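SspB protein (Streptomyces clavuligerus, PDB 6JUF) is a metal-binding DUF4007 protein that probably acts as a DNase in the phosphorothioation-sensing Ssp system of bacterial defence against phages. Local coordinates at residues D3-F14 against R154-P164; S13-P22 against S168-M179. All coordinates share one frame; numbering follows the deposited sequence.

Contact 1: D3-F14 against R154-P164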
loop_
_atom_site.group_PDB
_atom_site.type_symbol
_atom_site.label_atom_id
_atom_site.label_comp_id
_atom_site.label_asym_id
_atom_site.label_seq_id
_atom_site.Cartn_x
_atom_site.Cartn_y
_atom_site.Cartn_z
ATOM N N ASP B 3 25.035 28.547 9.324
ATOM C CA ASP B 3 23.913 28.001 8.508
ATOM C C ASP B 3 22.750 27.516 9.400
ATOM O O ASP B 3 22.892 26.499 10.077
ATOM C CB ASP B 3 24.430 26.827 7.641
ATOM C CG ASP B 3 23.388 26.317 6.652
ATOM O OD1 ASP B 3 22.220 26.794 6.706
ATOM O OD2 ASP B 3 23.736 25.448 5.805
ATOM N N SER B 4 21.600 28.198 9.378
ATOM C CA SER B 4 20.483 27.774 10.205
ATOM C C SER B 4 19.226 27.406 9.403
ATOM O O SER B 4 18.116 27.558 9.886
ATOM C CB SER B 4 20.151 28.850 11.230
ATOM O OG SER B 4 19.396 29.883 10.626
ATOM N N ARG B 5 19.412 26.950 8.177
ATOM C CA ARG B 5 18.296 26.632 7.305
ATOM C C ARG B 5 17.412 25.568 7.949
ATOM O O ARG B 5 16.170 25.611 7.868
ATOM C CB ARG B 5 18.778 26.158 5.944
ATOM C CG ARG B 5 19.226 27.307 5.033
ATOM C CD ARG B 5 20.596 27.021 4.496
ATOM N NE ARG B 5 20.576 26.422 3.179
ATOM C CZ ARG B 5 21.508 25.577 2.734
ATOM N NH1 ARG B 5 22.503 25.197 3.529
ATOM N NH2 ARG B 5 21.419 25.084 1.509
ATOM N N LEU B 6 18.047 24.628 8.622
ATOM C CA LEU B 6 17.279 23.488 9.128
ATOM C C LEU B 6 16.338 23.951 10.265
ATOM O O LEU B 6 15.145 23.581 10.307
ATOM C CB LEU B 6 18.221 22.358 9.592
ATOM C CG LEU B 6 17.455 21.102 10.106
ATOM C CD1 LEU B 6 16.500 20.485 9.047
ATOM C CD2 LEU B 6 18.396 20.033 10.661
ATOM N N ALA B 7 16.852 24.764 11.188
ATOM C CA ALA B 7 15.994 25.321 12.228
ATOM C C ALA B 7 14.821 26.114 11.670
ATOM O O ALA B 7 13.733 26.115 12.234
ATOM C CB ALA B 7 16.831 26.208 13.150
ATOM N N GLU B 8 15.041 26.853 10.595
ATOM C CA GLU B 8 13.982 27.667 10.056
ATOM C C GLU B 8 12.890 26.809 9.415
ATOM O O GLU B 8 11.703 27.164 9.436
ATOM C CB GLU B 8 14.547 28.669 9.087
ATOM C CG GLU B 8 15.494 29.636 9.772
ATOM C CD GLU B 8 15.976 30.702 8.821
ATOM O OE1 GLU B 8 17.209 30.874 8.720
ATOM O OE2 GLU B 8 15.111 31.350 8.171
ATOM N N ALA B 9 13.312 25.679 8.877
ATOM C CA ALA B 9 12.421 24.791 8.152
ATOM C C ALA B 9 11.678 23.848 9.101
ATOM O O ALA B 9 10.520 23.464 8.840
ATOM C CB ALA B 9 13.187 23.973 7.115
ATOM N N ALA B 10 12.374 23.411 10.147
ATOM C CA ALA B 10 11.887 22.253 10.906
ATOM C C ALA B 10 11.959 22.361 12.425
ATOM O O ALA B 10 12.844 22.987 12.972
ATOM C CB ALA B 10 12.650 21.012 10.433
ATOM N N HIS B 11 11.016 21.677 13.092
ATOM C CA HIS B 11 11.103 21.501 14.533
ATOM C C HIS B 11 12.165 20.475 14.865
ATOM O O HIS B 11 12.511 19.594 14.030
ATOM C CB HIS B 11 9.786 20.901 15.011
ATOM C CG HIS B 11 8.603 21.812 14.852
ATOM N ND1 HIS B 11 8.518 23.019 15.444
ATOM C CD2 HIS B 11 7.449 21.651 14.117
ATOM C CE1 HIS B 11 7.330 23.581 15.127
ATOM N NE2 HIS B 11 6.677 22.741 14.322
ATOM N N SER B 12 12.677 20.522 16.085
ATOM C CA SER B 12 13.683 19.565 16.563
ATOM C C SER B 12 12.955 18.278 16.998
ATOM O O SER B 12 12.565 18.089 18.140
ATOM C CB SER B 12 14.485 20.165 17.730
ATOM O OG SER B 12 15.447 19.216 18.098
ATOM N N SER B 13 12.665 17.430 16.034
ATOM C CA SER B 13 11.994 16.187 16.279
ATOM C C SER B 13 12.763 15.079 15.573
ATOM O O SER B 13 12.831 15.064 14.337
ATOM C CB SER B 13 10.535 16.264 15.768
ATOM O OG SER B 13 9.857 15.026 15.989
ATOM N N PHE B 14 13.315 14.134 16.350
ATOM C CA PHE B 14 14.133 13.028 15.804
ATOM C C PHE B 14 13.728 11.691 16.433
ATOM O O PHE B 14 13.558 11.596 17.662
ATOM C CB PHE B 14 15.640 13.292 16.085
ATOM C CG PHE B 14 16.130 14.562 15.443
ATOM C CD1 PHE B 14 16.664 14.542 14.132
ATOM C CD2 PHE B 14 15.999 15.784 16.116
ATOM C CE1 PHE B 14 17.036 15.743 13.533
ATOM C CE2 PHE B 14 16.418 16.955 15.508
ATOM C CZ PHE B 14 16.920 16.931 14.238
ATOM N N ARG B 154 25.777 17.395 11.098
ATOM C CA ARG B 154 26.396 18.689 10.841
ATOM C C ARG B 154 25.343 19.792 10.928
ATOM O O ARG B 154 25.542 20.810 11.589
ATOM C CB ARG B 154 27.125 18.635 9.487
ATOM C CG ARG B 154 28.026 19.827 9.167
ATOM C CD ARG B 154 28.574 19.751 7.735
ATOM N NE ARG B 154 27.676 20.404 6.760
ATOM C CZ ARG B 154 27.586 21.730 6.573
ATOM N NH1 ARG B 154 28.323 22.575 7.289
ATOM N NH2 ARG B 154 26.761 22.226 5.668
ATOM N N HIS B 155 24.199 19.573 10.252
ATOM C CA HIS B 155 23.109 20.542 10.248
ATOM C C HIS B 155 22.462 20.733 11.613
ATOM O O HIS B 155 22.136 21.847 12.037
ATOM C CB HIS B 155 22.057 20.166 9.172
ATOM C CG HIS B 155 22.392 20.736 7.835
ATOM N ND1 HIS B 155 22.972 20.013 6.840
ATOM C CD2 HIS B 155 22.303 22.028 7.380
ATOM C CE1 HIS B 155 23.228 20.822 5.795
ATOM N NE2 HIS B 155 22.827 22.057 6.131
ATOM N N VAL B 156 22.313 19.637 12.343
ATOM C CA VAL B 156 21.742 19.684 13.684
ATOM C C VAL B 156 22.661 20.448 14.643
ATOM O O VAL B 156 22.192 21.220 15.462
ATOM C CB VAL B 156 21.458 18.274 14.200
ATOM C CG1 VAL B 156 21.101 18.260 15.693
ATOM C CG2 VAL B 156 20.371 17.632 13.320
ATOM N N ASN B 157 23.964 20.204 14.538
ATOM C CA ASN B 157 24.907 21.011 15.304
ATOM C C ASN B 157 24.768 22.514 15.054
ATOM O O ASN B 157 24.848 23.298 15.995
ATOM C CB ASN B 157 26.318 20.505 15.079
ATOM C CG ASN B 157 26.642 19.331 15.986
ATOM O OD1 ASN B 157 26.218 19.290 17.143
ATOM N ND2 ASN B 157 27.402 18.391 15.488
ATOM N N LEU B 158 24.522 22.904 13.801
ATOM C CA LEU B 158 24.451 24.316 13.398
ATOM C C LEU B 158 23.077 24.875 13.764
ATOM O O LEU B 158 22.944 26.060 13.994
ATOM C CB LEU B 158 24.653 24.448 11.877
ATOM C CG LEU B 158 26.012 24.690 11.210
ATOM C CD1 LEU B 158 27.185 24.255 12.083
ATOM C CD2 LEU B 158 26.028 24.008 9.832
ATOM N N SER B 159 22.042 24.013 13.815
ATOM C CA SER B 159 20.662 24.516 13.928
ATOM C C SER B 159 20.027 24.377 15.275
ATOM O O SER B 159 19.222 25.199 15.635
ATOM C CB SER B 159 19.720 23.862 12.889
ATOM O OG SER B 159 19.845 24.598 11.707
ATOM N N PHE B 160 20.359 23.311 15.985
ATOM C CA PHE B 160 19.780 23.060 17.292
ATOM C C PHE B 160 20.906 22.907 18.325
ATOM O O PHE B 160 21.481 21.830 18.418
ATOM C CB PHE B 160 18.895 21.796 17.270
ATOM C CG PHE B 160 17.811 21.813 16.194
ATOM C CD1 PHE B 160 16.767 22.720 16.251
ATOM C CD2 PHE B 160 17.850 20.913 15.127
ATOM C CE1 PHE B 160 15.782 22.731 15.277
ATOM C CE2 PHE B 160 16.885 20.907 14.115
ATOM C CZ PHE B 160 15.815 21.818 14.199
ATOM N N PRO B 161 21.221 23.973 19.099
ATOM C CA PRO B 161 22.296 23.813 20.100
ATOM C C PRO B 161 22.034 22.616 21.052
ATOM O O PRO B 161 22.965 21.908 21.431
ATOM C CB PRO B 161 22.274 25.154 20.862
ATOM C CG PRO B 161 21.654 26.143 19.924
ATOM C CD PRO B 161 20.684 25.359 19.069
ATOM N N GLU B 162 20.776 22.398 21.413
ATOM C CA GLU B 162 20.409 21.402 22.414
ATOM C C GLU B 162 20.410 19.993 21.842
ATOM O O GLU B 162 20.885 19.055 22.482
ATOM C CB GLU B 162 19.006 21.729 22.958
ATOM C CG GLU B 162 18.200 20.534 23.474
ATOM C CD GLU B 162 16.702 20.715 23.262
ATOM O OE1 GLU B 162 16.166 21.776 23.656
ATOM O OE2 GLU B 162 16.060 19.793 22.703
ATOM N N GLY B 163 19.926 19.889 20.607
ATOM C CA GLY B 163 19.341 18.669 20.040
ATOM C C GLY B 163 19.857 17.239 20.184
ATOM O O GLY B 163 20.640 16.902 21.060
ATOM N N PRO B 164 19.420 16.366 19.268
ATOM C CA PRO B 164 19.478 14.917 19.430
ATOM C C PRO B 164 20.885 14.308 19.481
ATOM O O PRO B 164 21.892 14.913 19.078
ATOM C CB PRO B 164 18.782 14.415 18.143
ATOM C CG PRO B 164 19.212 15.429 17.141
ATOM C CD PRO B 164 18.973 16.718 17.911
HETATM O O HOH W 1 21.018 24.117 9.136
#
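Ser159 OG is gripped by two groups near the end of helix 145-159. Ala7 N donates to Ser159 OG over 3.0 Å, with an N-H...O angle of 151°. A water lies 2.9 Å from the same Ser159 OG. That water also donates to Asp3 O and accepts from Leu6 N. Amides at the start of a helix lack acceptors within it, and the side chain of Ser4, at the N-cap position, makes no capping bond. Ser159 OG supplies an acceptor for Ala7 N from the other segment, and the water one for Leu6 N. Leu6 CB packs against Ser159 OG as well.

Asp3 OD2 forms a salt bridge with Arg5 NH1. The carboxylate stands almost perpendicular to the His155 ring, and its OD2 approaches the ring edge, 3.5 Å from His155 NE2. Arg154 NH2 lies farther off, beyond salt-bridge distance, and probably adds a weak attraction to Asp3.

The apolar half is built on two aromatic rings. Ser12 CB sits over one face of Phe160, 3.8 Å from the ring centroid. Ala10 O meets the edge of that ring at Phe160 CZ. Leu6 has CG anti to its backbone nitrogen (chi1 -178°), which carries CD2 in between His155 CB and Phe160 CE2. Pro164 CG lies over a face of Phe14, 3.6 Å from the ring centroid, a CH-pi contact. Val156 CG2 reaches Phe14 CZ at 3.6 Å, and Phe160 CE2 comes to the Phe14 edge.

The short helix 5-9 crosses helix 154-159 at 76°, with the axes 8.6 Å apart. The following residues run on past Phe160 to Pro164. Helix 129-137 also borders the N-terminal segment, through Leu137, Tyr132 and Pro129. Helix 166-180 borders Phe14 through Ile169.

Contact 2: S13-P22 against S168-M179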
loop_
_atom_site.group_PDB
_atom_site.type_symbol
_atom_site.label_atom_id
_atom_site.label_comp_id
_atom_site.label_asym_id
_atom_site.label_seq_id
_atom_site.Cartn_x
_atom_site.Cartn_y
_atom_site.Cartn_z
ATOM N N SER B 13 12.665 17.430 16.034
ATOM C CA SER B 13 11.994 16.187 16.279
ATOM C C SER B 13 12.763 15.079 15.573
ATOM O O SER B 13 12.831 15.064 14.337
ATOM C CB SER B 13 10.535 16.264 15.768
ATOM O OG SER B 13 9.857 15.026 15.989
ATOM N N PHE B 14 13.315 14.134 16.350
ATOM C CA PHE B 14 14.133 13.028 15.804
ATOM C C PHE B 14 13.728 11.691 16.433
ATOM O O PHE B 14 13.558 11.596 17.662
ATOM C CB PHE B 14 15.640 13.292 16.085
ATOM C CG PHE B 14 16.130 14.562 15.443
ATOM C CD1 PHE B 14 16.664 14.542 14.132
ATOM C CD2 PHE B 14 15.999 15.784 16.116
ATOM C CE1 PHE B 14 17.036 15.743 13.533
ATOM C CE2 PHE B 14 16.418 16.955 15.508
ATOM C CZ PHE B 14 16.920 16.931 14.238
ATOM N N ALA B 15 13.526 10.698 15.565
ATOM C CA ALA B 15 13.342 9.276 15.934
ATOM C C ALA B 15 12.079 9.038 16.757
ATOM O O ALA B 15 11.978 8.020 17.401
ATOM C CB ALA B 15 14.582 8.735 16.653
ATOM N N ARG B 16 11.123 9.963 16.764
ATOM C CA ARG B 16 9.888 9.721 17.565
ATOM C C ARG B 16 9.007 8.638 16.921
ATOM O O ARG B 16 8.067 8.127 17.576
ATOM C CB ARG B 16 9.071 11.015 17.659
ATOM C CG ARG B 16 9.844 12.200 18.208
ATOM C CD ARG B 16 9.624 12.422 19.657
ATOM N NE ARG B 16 10.308 13.646 20.134
ATOM C CZ ARG B 16 9.720 14.557 20.914
ATOM N NH1 ARG B 16 8.426 14.406 21.313
ATOM N NH2 ARG B 16 10.393 15.635 21.321
ATOM N N HIS B 17 9.282 8.247 15.661
ATOM C CA HIS B 17 8.593 7.136 15.009
ATOM C C HIS B 17 9.168 5.810 15.447
ATOM O O HIS B 17 8.647 4.737 15.090
ATOM C CB HIS B 17 8.791 7.257 13.486
ATOM C CG HIS B 17 10.208 7.674 13.120
ATOM N ND1 HIS B 17 11.261 6.806 13.208
ATOM C CD2 HIS B 17 10.736 8.905 12.716
ATOM C CE1 HIS B 17 12.409 7.492 12.835
ATOM N NE2 HIS B 17 12.048 8.755 12.544
ATOM N N GLU B 18 10.253 5.847 16.212
ATOM C CA GLU B 18 10.974 4.621 16.704
ATOM C C GLU B 18 11.296 3.639 15.609
ATOM O O GLU B 18 11.287 2.414 15.816
ATOM C CB GLU B 18 10.177 3.937 17.877
ATOM C CG GLU B 18 10.083 4.901 19.053
ATOM C CD GLU B 18 9.211 4.408 20.183
ATOM O OE1 GLU B 18 9.640 3.379 20.724
ATOM O OE2 GLU B 18 8.225 5.062 20.596
ATOM N N THR B 19 11.663 4.180 14.458
ATOM C CA THR B 19 12.005 3.435 13.220
ATOM C C THR B 19 10.829 2.784 12.523
ATOM O O THR B 19 11.037 2.049 11.544
ATOM C CB THR B 19 13.178 2.378 13.326
ATOM O OG1 THR B 19 12.756 1.146 13.933
ATOM C CG2 THR B 19 14.386 2.952 14.109
ATOM N N PHE B 20 9.597 3.007 12.979
ATOM C CA PHE B 20 8.418 2.577 12.197
ATOM C C PHE B 20 8.136 3.575 11.056
ATOM O O PHE B 20 7.908 4.743 11.333
ATOM C CB PHE B 20 7.189 2.604 13.097
ATOM C CG PHE B 20 7.169 1.475 14.136
ATOM C CD1 PHE B 20 7.131 0.143 13.731
ATOM C CD2 PHE B 20 7.191 1.779 15.498
ATOM C CE1 PHE B 20 7.066 -0.910 14.668
ATOM C CE2 PHE B 20 7.112 0.747 16.445
ATOM C CZ PHE B 20 7.078 -0.584 16.017
ATOM N N ALA B 21 8.173 3.072 9.810
ATOM C CA ALA B 21 7.818 3.887 8.634
ATOM C C ALA B 21 6.315 4.022 8.575
ATOM O O ALA B 21 5.607 3.289 9.266
ATOM C CB ALA B 21 8.403 3.260 7.382
ATOM N N PRO B 22 5.792 4.975 7.778
ATOM C CA PRO B 22 4.329 5.192 7.801
ATOM C C PRO B 22 3.542 3.954 7.338
ATOM O O PRO B 22 4.017 3.198 6.500
ATOM C CB PRO B 22 4.128 6.368 6.804
ATOM C CG PRO B 22 5.473 7.059 6.781
ATOM C CD PRO B 22 6.493 5.989 6.970
ATOM N N SER B 168 19.767 8.814 17.453
ATOM C CA SER B 168 18.423 9.167 16.940
ATOM C C SER B 168 18.444 9.528 15.461
ATOM O O SER B 168 17.493 9.209 14.709
ATOM C CB SER B 168 17.839 10.338 17.718
ATOM O OG SER B 168 17.758 10.000 19.083
ATOM N N ILE B 169 19.461 10.258 15.039
ATOM C CA ILE B 169 19.571 10.625 13.616
ATOM C C ILE B 169 19.766 9.339 12.798
ATOM O O ILE B 169 19.176 9.180 11.716
ATOM C CB ILE B 169 20.705 11.639 13.418
ATOM C CG1 ILE B 169 20.286 12.982 14.073
ATOM C CG2 ILE B 169 21.030 11.798 11.914
ATOM C CD1 ILE B 169 21.407 14.012 14.271
ATOM N N ALA B 170 20.602 8.423 13.271
ATOM C CA ALA B 170 20.797 7.148 12.523
ATOM C C ALA B 170 19.470 6.394 12.410
ATOM O O ALA B 170 19.229 5.731 11.399
ATOM C CB ALA B 170 21.822 6.242 13.230
ATOM N N LYS B 171 18.619 6.478 13.436
ATOM C CA LYS B 171 17.301 5.820 13.376
ATOM C C LYS B 171 16.412 6.541 12.332
ATOM O O LYS B 171 15.636 5.830 11.603
ATOM C CB LYS B 171 16.649 5.861 14.761
ATOM C CG LYS B 171 17.281 4.837 15.711
ATOM C CD LYS B 171 16.906 5.129 17.152
ATOM C CE LYS B 171 17.587 4.122 18.080
ATOM N NZ LYS B 171 17.517 4.558 19.483
ATOM N N ASP B 172 16.521 7.875 12.222
ATOM C CA ASP B 172 15.782 8.602 11.145
ATOM C C ASP B 172 16.257 8.098 9.776
ATOM O O ASP B 172 15.443 7.890 8.859
ATOM C CB ASP B 172 15.997 10.115 11.210
ATOM C CG ASP B 172 15.202 10.786 12.289
ATOM O OD1 ASP B 172 14.294 10.134 12.864
ATOM O OD2 ASP B 172 15.471 11.975 12.539
ATOM N N VAL B 173 17.557 7.914 9.618
ATOM C CA VAL B 173 18.078 7.490 8.322
ATOM C C VAL B 173 17.612 6.122 7.986
ATOM O O VAL B 173 17.243 5.837 6.843
ATOM C CB VAL B 173 19.612 7.635 8.293
ATOM C CG1 VAL B 173 20.215 7.007 7.052
ATOM C CG2 VAL B 173 19.965 9.116 8.305
ATOM N N ASP B 174 17.613 5.241 8.973
ATOM C CA ASP B 174 16.998 3.902 8.807
ATOM C C ASP B 174 15.541 3.973 8.388
ATOM O O ASP B 174 15.108 3.265 7.462
ATOM C CB ASP B 174 17.082 3.081 10.097
ATOM C CG ASP B 174 18.468 2.529 10.333
ATOM O OD1 ASP B 174 19.272 2.487 9.378
ATOM O OD2 ASP B 174 18.780 2.140 11.463
ATOM N N CYS B 175 14.784 4.864 9.004
ATOM C CA CYS B 175 13.344 5.022 8.687
ATOM C C CYS B 175 13.139 5.585 7.292
ATOM O O CYS B 175 12.223 5.151 6.564
ATOM C CB CYS B 175 12.708 5.958 9.709
ATOM S SG CYS B 175 10.873 5.840 9.604
ATOM N N ILE B 176 13.966 6.560 6.901
ATOM C CA ILE B 176 13.880 7.159 5.529
ATOM C C ILE B 176 14.087 6.031 4.489
ATOM O O ILE B 176 13.345 5.932 3.529
ATOM C CB ILE B 176 14.976 8.242 5.360
ATOM C CG1 ILE B 176 14.593 9.510 6.114
ATOM C CG2 ILE B 176 15.170 8.564 3.868
ATOM C CD1 ILE B 176 15.711 10.524 6.381
ATOM N N THR B 177 15.057 5.144 4.727
ATOM C CA THR B 177 15.323 4.041 3.783
ATOM C C THR B 177 14.123 3.083 3.698
ATOM O O THR B 177 13.670 2.776 2.598
ATOM C CB THR B 177 16.551 3.240 4.248
ATOM O OG1 THR B 177 17.624 4.167 4.498
ATOM C CG2 THR B 177 17.021 2.273 3.181
ATOM N N LYS B 178 13.582 2.659 4.841
ATOM C CA LYS B 178 12.424 1.759 4.865
ATOM C C LYS B 178 11.190 2.385 4.200
ATOM O O LYS B 178 10.369 1.650 3.621
ATOM C CB LYS B 178 12.059 1.383 6.350
ATOM C CG LYS B 178 13.049 0.384 6.911
ATOM C CD LYS B 178 12.548 -0.252 8.194
ATOM C CE LYS B 178 12.881 0.581 9.376
ATOM N NZ LYS B 178 12.267 -0.101 10.540
ATOM N N MET B 179 11.079 3.712 4.253
ATOM C CA MET B 179 9.902 4.408 3.736
ATOM C C MET B 179 9.951 4.448 2.197
ATOM O O MET B 179 8.903 4.386 1.527
ATOM C CB MET B 179 9.862 5.851 4.293
ATOM C CG MET B 179 8.730 6.726 3.686
ATOM S SD MET B 179 8.538 8.165 4.785
ATOM C CE MET B 179 7.299 9.028 3.836
HETATM O O HOH W 2 13.654 13.806 11.931
#
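This is a loop-on-helix contact. The irregular segment 13-22, between helix 5-9 and helix 24-34, lies along helix 166-180 and is fixed to it by a buried aspartate. Asp172 OD1 accepts two hydrogen bonds, from His17 NE2 at 2.7 Å and from Ala15 N at 2.9 Å. The donors come from opposite faces of the carboxylate plane, the histidine on the anti side and the amide on the syn side. Asp172 OD2 accepts from a water that also donates to Ser13 O, and is hydrogen-bonded to Ser130 OG. The same OD2 lies at the edge of the Phe14 ring, 3.2 Å from Phe14 CD1.

His17 is held on several sides. Its CG sits between the backbone nitrogen and the carbonyl carbon (chi1 41°), which turns the ring in between Ala15 CA and Cys175 SG. Cys175 SG lies over one ring face, 3.9 Å from the centroid, and Ala15 CA is over the other. Thr19 N donates to His17 ND1 near the ring plane. Two beta turns, type I from Ala15 to Glu18 and type I' from His17 to Phe20, shape this part of the loop.

Farther along, Lys178 NZ donates to Thr19 O over 2.7 Å. Thr19 CG2 rests on Lys171 CB. Ala21 packs on Cys175 and Met179, and Pro22 CD touches Met179 SD at 3.7 Å. Trp63 of helix 57-66 borders Cys175 and Pro22 and bonds to Phe20 O.

The bonds of His17 fix the rotation of its ring: ND1 accepts and NE2 donates. Asp172 OD1 thus ties the loop backbone and the ring to one atom. Glu18, a magnesium ligand of this protein although no ion is bound to this chain, follows directly in the turn, so this network probably helps set the backbone that carries it.

In the fold
Contact 1 and contact 2 share Ser13 and Phe14, and their centres are 16 Å apart. The N-terminal segment first meets the end of helix 145-159 and then runs on to helix 166-180, the next helix in the chain. Ile169 joins the two: its CD1 lies 3.9 Å from both Val156 CG2 and Pro164 CG of contact 1. Phe14 touches Val156, Pro164 and Ile169, so it sits where both helices and their link meet. The magnesium-binding residue Glu18 belongs to contact 2, and its side chain is about 10 Å from that of Phe14. No magnesium is bound to this chain in the model. Contact 1 lies earlier in the same N-terminal region.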